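Local coordinates for protein alpha-1,4-endofucoidanase (Mariniflexile fucanivorans, PDB 6DLH) that hydrolyses alpha-1,4 linkages within fucoidan chains as a retaining family 107 endo-hydrolase, here as its catalytic domain followed by immunoglobulin-like domains, at residues G196-M201 / D247-Q252; A468-S473 / Y494-M499; W351-T356 / V385-E390. All coordinates share one frame; numbering follows the deposited sequence.

Contact 1: G196-M201 / D247-Q252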
loop_
_atom_site.group_PDB
_atom_site.type_symbol
_atom_site.label_atom_id
_atom_site.label_comp_id
_atom_site.label_asym_id
_atom_site.label_seq_id
_atom_site.Cartn_x
_atom_site.Cartn_y
_atom_site.Cartn_z
ATOM N N GLY A 196 -26.696 -7.779 -15.576
ATOM C CA GLY A 196 -26.054 -6.681 -14.869
ATOM C C GLY A 196 -24.898 -6.075 -15.663
ATOM O O GLY A 196 -24.978 -5.945 -16.883
ATOM N N ARG A 197 -23.809 -5.750 -14.953
ATOM C CA ARG A 197 -22.688 -5.005 -15.507
ATOM C C ARG A 197 -21.603 -5.955 -16.013
ATOM O O ARG A 197 -20.420 -5.621 -15.970
ATOM C CB ARG A 197 -22.136 -4.053 -14.444
ATOM C CG ARG A 197 -23.136 -3.001 -13.992
ATOM C CD ARG A 197 -22.674 -2.267 -12.751
ATOM N NE ARG A 197 -22.702 -3.142 -11.591
ATOM C CZ ARG A 197 -22.794 -2.730 -10.334
ATOM N NH1 ARG A 197 -22.787 -1.437 -10.051
ATOM N NH2 ARG A 197 -22.902 -3.620 -9.364
ATOM N N ARG A 198 -22.022 -7.112 -16.538
ATOM C CA ARG A 198 -21.133 -8.182 -16.964
ATOM C C ARG A 198 -20.061 -7.684 -17.934
ATOM O O ARG A 198 -18.903 -8.092 -17.828
ATOM C CB ARG A 198 -21.944 -9.335 -17.568
ATOM C CG ARG A 198 -21.121 -10.498 -18.112
ATOM C CD ARG A 198 -22.026 -11.593 -18.657
ATOM N NE ARG A 198 -21.323 -12.770 -19.151
ATOM C CZ ARG A 198 -21.100 -13.874 -18.446
ATOM N NH1 ARG A 198 -21.603 -13.990 -17.226
ATOM N NH2 ARG A 198 -20.372 -14.854 -18.959
ATOM N N LYS A 199 -20.450 -6.835 -18.899
ATOM C CA LYS A 199 -19.540 -6.488 -19.985
ATOM C C LYS A 199 -18.358 -5.689 -19.434
ATOM O O LYS A 199 -17.219 -5.902 -19.848
ATOM C CB LYS A 199 -20.262 -5.808 -21.156
ATOM C CG LYS A 199 -20.888 -4.452 -20.860
ATOM C CD LYS A 199 -21.656 -3.859 -22.024
ATOM C CE LYS A 199 -22.338 -2.556 -21.656
ATOM N NZ LYS A 199 -23.196 -2.041 -22.749
ATOM N N TYR A 200 -18.652 -4.804 -18.472
ATOM C CA TYR A 200 -17.657 -3.977 -17.807
ATOM C C TYR A 200 -16.659 -4.840 -17.035
ATOM O O TYR A 200 -15.485 -4.490 -16.942
ATOM C CB TYR A 200 -18.332 -2.940 -16.905
ATOM C CG TYR A 200 -19.408 -2.106 -17.559
ATOM C CD1 TYR A 200 -19.148 -1.361 -18.700
ATOM C CD2 TYR A 200 -20.685 -2.042 -17.024
ATOM C CE1 TYR A 200 -20.131 -0.587 -19.300
ATOM C CE2 TYR A 200 -21.680 -1.277 -17.611
ATOM C CZ TYR A 200 -21.402 -0.542 -18.752
ATOM O OH TYR A 200 -22.377 0.218 -19.335
ATOM N N MET A 201 -17.129 -5.970 -16.486
ATOM C CA MET A 201 -16.275 -6.866 -15.718
ATOM C C MET A 201 -15.183 -7.436 -16.618
ATOM O O MET A 201 -14.029 -7.531 -16.202
ATOM C CB MET A 201 -17.063 -8.012 -15.073
ATOM C CG MET A 201 -17.977 -7.564 -13.942
ATOM S SD MET A 201 -17.092 -7.145 -12.416
ATOM C CE MET A 201 -16.282 -8.710 -12.084
ATOM N N ASP A 247 -20.038 -21.707 -17.679
ATOM C CA ASP A 247 -20.725 -21.114 -16.541
ATOM C C ASP A 247 -19.807 -20.148 -15.791
ATOM O O ASP A 247 -20.289 -19.311 -15.029
ATOM C CB ASP A 247 -21.330 -22.182 -15.626
ATOM C CG ASP A 247 -22.407 -23.015 -16.299
ATOM O OD1 ASP A 247 -23.111 -22.474 -17.177
ATOM O OD2 ASP A 247 -22.533 -24.198 -15.943
ATOM N N GLN A 248 -18.491 -20.264 -16.025
ATOM C CA GLN A 248 -17.495 -19.540 -15.246
ATOM C C GLN A 248 -16.573 -18.746 -16.171
ATOM O O GLN A 248 -15.361 -18.963 -16.171
ATOM C CB GLN A 248 -16.671 -20.523 -14.412
ATOM C CG GLN A 248 -17.504 -21.493 -13.586
ATOM C CD GLN A 248 -16.649 -22.449 -12.792
ATOM O OE1 GLN A 248 -15.430 -22.499 -12.938
ATOM N NE2 GLN A 248 -17.292 -23.222 -11.933
ATOM N N ARG A 249 -17.149 -17.821 -16.951
ATOM C CA ARG A 249 -16.383 -17.135 -17.982
ATOM C C ARG A 249 -15.630 -15.959 -17.369
ATOM O O ARG A 249 -14.472 -15.722 -17.713
ATOM C CB ARG A 249 -17.269 -16.698 -19.156
ATOM C CG ARG A 249 -17.645 -17.821 -20.115
ATOM C CD ARG A 249 -16.461 -18.397 -20.868
ATOM N NE ARG A 249 -16.841 -19.458 -21.792
ATOM C CZ ARG A 249 -15.985 -20.270 -22.408
ATOM N NH1 ARG A 249 -16.432 -21.211 -23.224
ATOM N NH2 ARG A 249 -14.685 -20.142 -22.209
ATOM N N ILE A 250 -16.306 -15.237 -16.463
ATOM C CA ILE A 250 -15.695 -14.148 -15.720
ATOM C C ILE A 250 -14.557 -14.696 -14.860
ATOM O O ILE A 250 -13.480 -14.109 -14.821
ATOM C CB ILE A 250 -16.743 -13.377 -14.893
ATOM C CG1 ILE A 250 -17.976 -13.028 -15.735
ATOM C CG2 ILE A 250 -16.113 -12.148 -14.256
ATOM C CD1 ILE A 250 -19.061 -12.281 -14.989
ATOM N N TYR A 251 -14.797 -15.837 -14.197
ATOM C CA TYR A 251 -13.769 -16.492 -13.404
ATOM C C TYR A 251 -12.541 -16.744 -14.272
ATOM O O TYR A 251 -11.413 -16.542 -13.823
ATOM C CB TYR A 251 -14.310 -17.751 -12.719
ATOM C CG TYR A 251 -15.311 -17.466 -11.626
ATOM C CD1 TYR A 251 -14.903 -17.134 -10.338
ATOM C CD2 TYR A 251 -16.670 -17.502 -11.883
ATOM C CE1 TYR A 251 -15.823 -16.857 -9.338
ATOM C CE2 TYR A 251 -17.602 -17.223 -10.895
ATOM C CZ TYR A 251 -17.178 -16.906 -9.617
ATOM O OH TYR A 251 -18.106 -16.624 -8.654
ATOM N N GLN A 252 -12.793 -17.149 -15.523
ATOM C CA GLN A 252 -11.758 -17.450 -16.500
ATOM C C GLN A 252 -11.023 -16.174 -16.904
ATOM O O GLN A 252 -9.795 -16.159 -16.972
ATOM C CB GLN A 252 -12.368 -18.102 -17.742
ATOM C CG GLN A 252 -11.323 -18.672 -18.693
ATOM C CD GLN A 252 -11.932 -19.410 -19.861
ATOM O OE1 GLN A 252 -13.024 -19.074 -20.323
ATOM N NE2 GLN A 252 -11.221 -20.418 -20.346
HETATM O O HOH W 1 -19.809 -17.561 -17.550
#
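Arg-198 lays its guanidinium over Ile-250, whose CG1 sits 4.0 Å above one face of the planar group, toward its rim. The isoleucine tip takes part as well, with CD1 3.8 Å from NH1 of Arg-198. A chain extended as far as NE, starting with CG anti to the backbone N (chi1 177°), carries the charge from the first turn of helix 198-216 to the start of helix 249-259. There NH2 of Arg-198 comes within 3.6 Å of CB of Arg-249. The guanidinium planes of the two arginines stand nearly perpendicular, 89° apart, and Arg-249 bends away at chi2, donating from NH2 to a lone pair on OE1 of Gln-252 (2.7 Å). One water, lying in the plane of the Arg-198 guanidinium, bridges the helices by accepting from NH2 of Arg-198 at 3.1 Å and from the backbone N of Arg-249 at 2.7 Å. One helical turn further on, CE of Met-201 meets CG2 of Ile-250 at 4.1 Å, and Met-232 of helix 228-233 touches both side chains. The polar end of Arg-198 is also engaged by the carbonyls of Cys-236 and Tyr-191 and by a salt bridge to Asp-238, which in turn accepts from the backbone N of Ile-250. With a leucine in place of Arg-198, Asp-238 would probably be left without its charged mate and the bridging water without one of its donors. Each of the three nitrogens of this buried cation thus has a polar partner, while its flat face, which makes no hydrogen bonds, packs on the isoleucine.

Contact 2: A468-S473 / Y494-M499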
loop_
_atom_site.group_PDB
_atom_site.type_symbol
_atom_site.label_atom_id
_atom_site.label_comp_id
_atom_site.label_asym_id
_atom_site.label_seq_id
_atom_site.Cartn_x
_atom_site.Cartn_y
_atom_site.Cartn_z
ATOM N N ALA A 468 34.608 -18.099 -9.882
ATOM C CA ALA A 468 35.957 -18.482 -9.504
ATOM C C ALA A 468 36.488 -17.517 -8.444
ATOM O O ALA A 468 37.366 -17.880 -7.656
ATOM C CB ALA A 468 36.848 -18.493 -10.727
ATOM N N TRP A 469 35.931 -16.295 -8.440
ATOM C CA TRP A 469 36.393 -15.213 -7.584
ATOM C C TRP A 469 35.803 -15.285 -6.172
ATOM O O TRP A 469 36.279 -14.579 -5.285
ATOM C CB TRP A 469 36.148 -13.846 -8.238
ATOM C CG TRP A 469 34.752 -13.605 -8.734
ATOM C CD1 TRP A 469 34.306 -13.734 -10.019
ATOM C CD2 TRP A 469 33.623 -13.148 -7.963
ATOM N NE1 TRP A 469 32.981 -13.394 -10.100
ATOM C CE2 TRP A 469 32.533 -13.030 -8.857
ATOM C CE3 TRP A 469 33.423 -12.828 -6.610
ATOM C CZ2 TRP A 469 31.265 -12.621 -8.438
ATOM C CZ3 TRP A 469 32.169 -12.421 -6.199
ATOM C CH2 TRP A 469 31.105 -12.324 -7.103
ATOM N N LEU A 470 34.794 -16.147 -5.965
ATOM C CA LEU A 470 34.026 -16.190 -4.726
ATOM C C LEU A 470 34.678 -17.137 -3.715
ATOM O O LEU A 470 35.003 -18.281 -4.037
ATOM C CB LEU A 470 32.585 -16.611 -5.041
ATOM C CG LEU A 470 31.572 -16.467 -3.900
ATOM C CD1 LEU A 470 31.189 -15.008 -3.665
ATOM C CD2 LEU A 470 30.330 -17.307 -4.171
ATOM N N THR A 471 34.886 -16.623 -2.492
ATOM C CA THR A 471 35.267 -17.420 -1.333
ATOM C C THR A 471 34.090 -17.456 -0.351
ATOM O O THR A 471 33.330 -16.492 -0.234
ATOM C CB THR A 471 36.570 -16.908 -0.691
ATOM O OG1 THR A 471 37.654 -16.947 -1.627
ATOM C CG2 THR A 471 36.980 -17.682 0.544
ATOM N N ILE A 472 33.945 -18.593 0.335
ATOM C CA ILE A 472 32.951 -18.793 1.377
ATOM C C ILE A 472 33.694 -19.145 2.663
ATOM O O ILE A 472 34.247 -20.239 2.795
ATOM C CB ILE A 472 31.931 -19.876 0.970
ATOM C CG1 ILE A 472 31.087 -19.427 -0.230
ATOM C CG2 ILE A 472 31.064 -20.271 2.163
ATOM C CD1 ILE A 472 30.042 -20.424 -0.684
ATOM N N SER A 473 33.727 -18.189 3.596
ATOM C CA SER A 473 34.501 -18.363 4.815
ATOM C C SER A 473 33.643 -18.059 6.038
ATOM O O SER A 473 32.614 -17.397 5.934
ATOM C CB SER A 473 35.774 -17.536 4.803
ATOM O OG SER A 473 35.499 -16.169 4.538
ATOM N N TYR A 494 24.736 -16.289 -12.100
ATOM C CA TYR A 494 25.049 -17.564 -11.474
ATOM C C TYR A 494 23.808 -18.146 -10.801
ATOM O O TYR A 494 22.937 -17.413 -10.336
ATOM C CB TYR A 494 26.218 -17.436 -10.490
ATOM C CG TYR A 494 27.568 -17.163 -11.106
ATOM C CD1 TYR A 494 27.948 -15.870 -11.432
ATOM C CD2 TYR A 494 28.475 -18.187 -11.345
ATOM C CE1 TYR A 494 29.183 -15.600 -11.998
ATOM C CE2 TYR A 494 29.719 -17.933 -11.904
ATOM C CZ TYR A 494 30.074 -16.632 -12.231
ATOM O OH TYR A 494 31.289 -16.343 -12.784
ATOM N N THR A 495 23.746 -19.481 -10.777
ATOM C CA THR A 495 22.736 -20.228 -10.052
ATOM C C THR A 495 23.414 -21.436 -9.415
ATOM O O THR A 495 23.972 -22.283 -10.115
ATOM C CB THR A 495 21.590 -20.667 -10.973
ATOM O OG1 THR A 495 21.050 -19.507 -11.609
ATOM C CG2 THR A 495 20.495 -21.408 -10.233
ATOM N N PHE A 496 23.360 -21.504 -8.081
ATOM C CA PHE A 496 23.968 -22.615 -7.367
ATOM C C PHE A 496 23.252 -22.854 -6.038
ATOM O O PHE A 496 22.398 -22.072 -5.623
ATOM C CB PHE A 496 25.470 -22.373 -7.191
ATOM C CG PHE A 496 25.808 -21.056 -6.541
ATOM C CD1 PHE A 496 25.758 -19.873 -7.265
ATOM C CD2 PHE A 496 26.155 -20.996 -5.198
ATOM C CE1 PHE A 496 26.061 -18.662 -6.659
ATOM C CE2 PHE A 496 26.471 -19.786 -4.598
ATOM C CZ PHE A 496 26.420 -18.621 -5.329
ATOM N N GLU A 497 23.633 -23.955 -5.386
ATOM C CA GLU A 497 23.037 -24.390 -4.140
ATOM C C GLU A 497 23.957 -23.978 -2.996
ATOM O O GLU A 497 25.169 -24.170 -3.082
ATOM C CB GLU A 497 22.901 -25.916 -4.142
ATOM C CG GLU A 497 22.074 -26.461 -5.291
ATOM C CD GLU A 497 20.575 -26.268 -5.146
ATOM O OE1 GLU A 497 20.017 -25.434 -5.884
ATOM O OE2 GLU A 497 19.968 -26.955 -4.299
ATOM N N LEU A 498 23.369 -23.400 -1.938
ATOM C CA LEU A 498 24.051 -23.316 -0.657
ATOM C C LEU A 498 23.590 -24.475 0.220
ATOM O O LEU A 498 22.428 -24.867 0.167
ATOM C CB LEU A 498 23.768 -21.961 -0.005
ATOM C CG LEU A 498 24.474 -20.767 -0.645
ATOM C CD1 LEU A 498 24.217 -19.499 0.153
ATOM C CD2 LEU A 498 25.970 -21.018 -0.790
ATOM N N MET A 499 24.507 -25.018 1.025
ATOM C CA MET A 499 24.200 -26.199 1.812
ATOM C C MET A 499 24.536 -25.974 3.284
ATOM O O MET A 499 25.702 -25.858 3.668
ATOM C CB MET A 499 24.969 -27.407 1.280
ATOM C CG MET A 499 24.640 -27.734 -0.168
ATOM S SD MET A 499 25.760 -29.009 -0.773
ATOM C CE MET A 499 27.347 -28.201 -0.583
#
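Ile-472 reaches from its strand to Leu-498 in steps: CB of Ile-472 lies 6.3 Å from CD2 of Leu-498, CG1 5.4 Å from that same methyl, and CD1 makes the contact at 4.1 Å. The approach is set by the torsions, since CG1 stands anti to the carbonyl carbon (chi1 -66°) and chi2 is fully extended, which sends CD1 straight across the gap. The branch methyl CG2 stays farther back. Ala-462 touches both side chains, and Leu-482 flanks the isoleucine. Two residues earlier in each segment the pattern recurs: CD2 of Leu-470 meets CZ of Phe-496 at 4.3 Å, approaching the ring obliquely. At the end of this row the nearest atoms of Trp-469 and Tyr-494 are NE1 and OH, 4.3 Å apart. Each is hydrogen-bonded to OE1 of Glu-490, a single carboxylate oxygen that ties the indole and the phenol together at this edge of the core. The two segments run in nearly the same direction, 16° apart, and the CA atoms of Ile-472 and Leu-498 are 10.2 Å from each other, a spacing filled by side chains and too wide for backbone pairing. Such face-to-face packing belongs to a beta sandwich, consistent with the immunoglobulin-like domain predicted here. Strand 471-476 is an outer strand of the sheet it forms with 479-484 and 439-444, whereas strand 494-502 is the middle one of the facing sheet, between 459-464 and 505-513.

Contact 3: W351-T356 / V385-E390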
loop_
_atom_site.group_PDB
_atom_site.type_symbol
_atom_site.label_atom_id
_atom_site.label_comp_id
_atom_site.label_asym_id
_atom_site.label_seq_id
_atom_site.Cartn_x
_atom_site.Cartn_y
_atom_site.Cartn_z
ATOM N N TRP A 351 -9.549 -6.948 9.607
ATOM C CA TRP A 351 -8.461 -7.736 9.044
ATOM C C TRP A 351 -7.124 -7.007 9.161
ATOM O O TRP A 351 -6.097 -7.654 9.297
ATOM C CB TRP A 351 -8.750 -8.173 7.598
ATOM C CG TRP A 351 -9.489 -9.477 7.503
ATOM C CD1 TRP A 351 -8.947 -10.730 7.490
ATOM C CD2 TRP A 351 -10.918 -9.657 7.447
ATOM N NE1 TRP A 351 -9.936 -11.676 7.435
ATOM C CE2 TRP A 351 -11.155 -11.051 7.401
ATOM C CE3 TRP A 351 -12.017 -8.783 7.447
ATOM C CZ2 TRP A 351 -12.442 -11.588 7.338
ATOM C CZ3 TRP A 351 -13.290 -9.315 7.379
ATOM C CH2 TRP A 351 -13.497 -10.700 7.325
ATOM N N ASN A 352 -7.127 -5.671 9.101
ATOM C CA ASN A 352 -5.894 -4.950 8.821
ATOM C C ASN A 352 -5.516 -4.015 9.970
ATOM O O ASN A 352 -4.470 -3.367 9.924
ATOM C CB ASN A 352 -5.974 -4.188 7.495
ATOM C CG ASN A 352 -6.936 -3.020 7.555
ATOM O OD1 ASN A 352 -7.965 -3.093 8.221
ATOM N ND2 ASN A 352 -6.617 -1.944 6.857
ATOM N N ALA A 353 -6.363 -3.966 10.999
ATOM C CA ALA A 353 -6.180 -3.061 12.122
ATOM C C ALA A 353 -6.960 -3.604 13.313
ATOM O O ALA A 353 -7.734 -4.549 13.164
ATOM C CB ALA A 353 -6.652 -1.681 11.736
ATOM N N GLY A 354 -6.744 -3.013 14.490
ATOM C CA GLY A 354 -7.465 -3.440 15.676
ATOM C C GLY A 354 -6.568 -3.538 16.906
ATOM O O GLY A 354 -5.497 -4.136 16.863
ATOM N N ASN A 355 -7.072 -2.992 18.010
ATOM C CA ASN A 355 -6.347 -2.750 19.244
ATOM C C ASN A 355 -6.191 -4.037 20.054
ATOM O O ASN A 355 -5.304 -4.122 20.895
ATOM C CB ASN A 355 -7.160 -1.783 20.108
ATOM C CG ASN A 355 -6.325 -0.859 20.963
ATOM O OD1 ASN A 355 -5.355 -0.265 20.485
ATOM N ND2 ASN A 355 -6.722 -0.698 22.216
ATOM N N THR A 356 -7.071 -5.025 19.830
ATOM C CA THR A 356 -7.181 -6.163 20.734
ATOM C C THR A 356 -7.081 -7.472 19.954
ATOM O O THR A 356 -7.743 -7.633 18.939
ATOM C CB THR A 356 -8.498 -6.111 21.525
ATOM O OG1 THR A 356 -8.634 -4.819 22.118
ATOM C CG2 THR A 356 -8.604 -7.168 22.607
ATOM N N VAL A 385 -1.050 -0.240 13.342
ATOM C CA VAL A 385 -1.473 0.675 14.396
ATOM C C VAL A 385 -2.525 1.673 13.889
ATOM O O VAL A 385 -3.527 1.895 14.563
ATOM C CB VAL A 385 -0.261 1.369 15.051
ATOM C CG1 VAL A 385 -0.651 2.609 15.855
ATOM C CG2 VAL A 385 0.535 0.392 15.907
ATOM N N ARG A 386 -2.289 2.294 12.724
ATOM C CA ARG A 386 -3.215 3.272 12.174
ATOM C C ARG A 386 -3.106 3.263 10.650
ATOM O O ARG A 386 -2.085 3.648 10.078
ATOM C CB ARG A 386 -2.941 4.658 12.771
ATOM C CG ARG A 386 -4.081 5.655 12.609
ATOM C CD ARG A 386 -3.725 7.073 13.030
ATOM N NE ARG A 386 -3.306 7.174 14.418
ATOM C CZ ARG A 386 -2.095 7.536 14.824
ATOM N NH1 ARG A 386 -1.240 8.096 13.983
ATOM N NH2 ARG A 386 -1.738 7.325 16.076
ATOM N N THR A 387 -4.179 2.828 9.991
ATOM C CA THR A 387 -4.096 2.504 8.577
ATOM C C THR A 387 -4.543 3.670 7.693
ATOM O O THR A 387 -4.205 3.699 6.513
ATOM C CB THR A 387 -4.887 1.228 8.267
ATOM O OG1 THR A 387 -6.215 1.445 8.748
ATOM C CG2 THR A 387 -4.276 -0.005 8.896
ATOM N N ASN A 388 -5.313 4.610 8.255
ATOM C CA ASN A 388 -5.871 5.732 7.505
ATOM C C ASN A 388 -4.761 6.702 7.097
ATOM O O ASN A 388 -4.192 7.374 7.949
ATOM C CB ASN A 388 -6.939 6.452 8.332
ATOM C CG ASN A 388 -7.594 7.631 7.637
ATOM O OD1 ASN A 388 -7.185 8.045 6.552
ATOM N ND2 ASN A 388 -8.622 8.179 8.265
ATOM N N LEU A 389 -4.485 6.790 5.790
ATOM C CA LEU A 389 -3.396 7.607 5.270
ATOM C C LEU A 389 -3.644 9.103 5.478
ATOM O O LEU A 389 -2.713 9.895 5.359
ATOM C CB LEU A 389 -3.184 7.305 3.783
ATOM C CG LEU A 389 -2.661 5.910 3.434
ATOM C CD1 LEU A 389 -2.687 5.681 1.926
ATOM C CD2 LEU A 389 -1.257 5.692 3.975
ATOM N N GLU A 390 -4.890 9.491 5.783
ATOM C CA GLU A 390 -5.234 10.896 5.966
ATOM C C GLU A 390 -5.107 11.297 7.437
ATOM O O GLU A 390 -5.357 12.453 7.777
ATOM C CB GLU A 390 -6.662 11.182 5.491
ATOM C CG GLU A 390 -6.905 10.894 4.017
ATOM C CD GLU A 390 -8.360 10.986 3.564
ATOM O OE1 GLU A 390 -9.268 10.792 4.405
ATOM O OE2 GLU A 390 -8.587 11.253 2.364
HETATM O O HOH W 2 -4.996 -0.786 15.080
#
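No direct backbone bond joins 351-356 to 385-390, CA of Ala-353 and CA of Val-385 making the nearest approach of the two chains at 6.4 Å. Asn-352 pairs with Leu-384, just before the second segment, and a water adds a bridge, accepting from N of Gly-354 at 2.9 Å and donating to O of Val-385 at 3.1 Å. Among the side chains, CG2 of Thr-387 does nearly all the touching. It lies 3.5 Å from the backbone O of Asn-352 and 3.7 Å from ND2 of the same residue, and CB of Ala-353 lies 4.1 Å from the same methyl. This methyl stands anti to the carbonyl carbon of Thr-387, with OG1 taking the more hindered place between backbone N and carbonyl carbon (chi1 55°). ND2 of Asn-352 is buried and donates to OE2 of Glu-53 and to O of Leu-51, so the amide only leans on the threonine. Beyond the contact, Asn-388 closes an Asx turn, its OD1 accepting from N of Glu-390, and Val-385 with Arg-386 forms a classic beta bulge opposite Val-394. Both loops follow strands, 341-342 and 377-379, that are neighbours in the seven-stranded parallel sheet, with helix 361-372 between them in the chain. This topology is consistent with a beta/alpha-barrel-like catalytic domain, as in the related family 29 fucosidases.

Contacts 1 and 3 belong to the catalytic domain, built round a parallel sheet, whereas contact 2 lies in what is probably the first of the immunoglobulin-like domains. Contact 1 joins the starts of helices that lead into the adjacent strands 222-226 and 266-269; contact 3 joins loops leaving strands 341-342 and 377-379. Their centres are 33 Å apart and their nearest atoms about 18 Å. Contact 2 is more remote, its centre 50 Å from that of contact 1 and 43 Å from that of contact 3. None lies at an observed calcium site, although strand 494-502 of contact 2 ends at the calcium ligand Asp-502. Along the chain the three loops closed by the contacts follow one another without overlap.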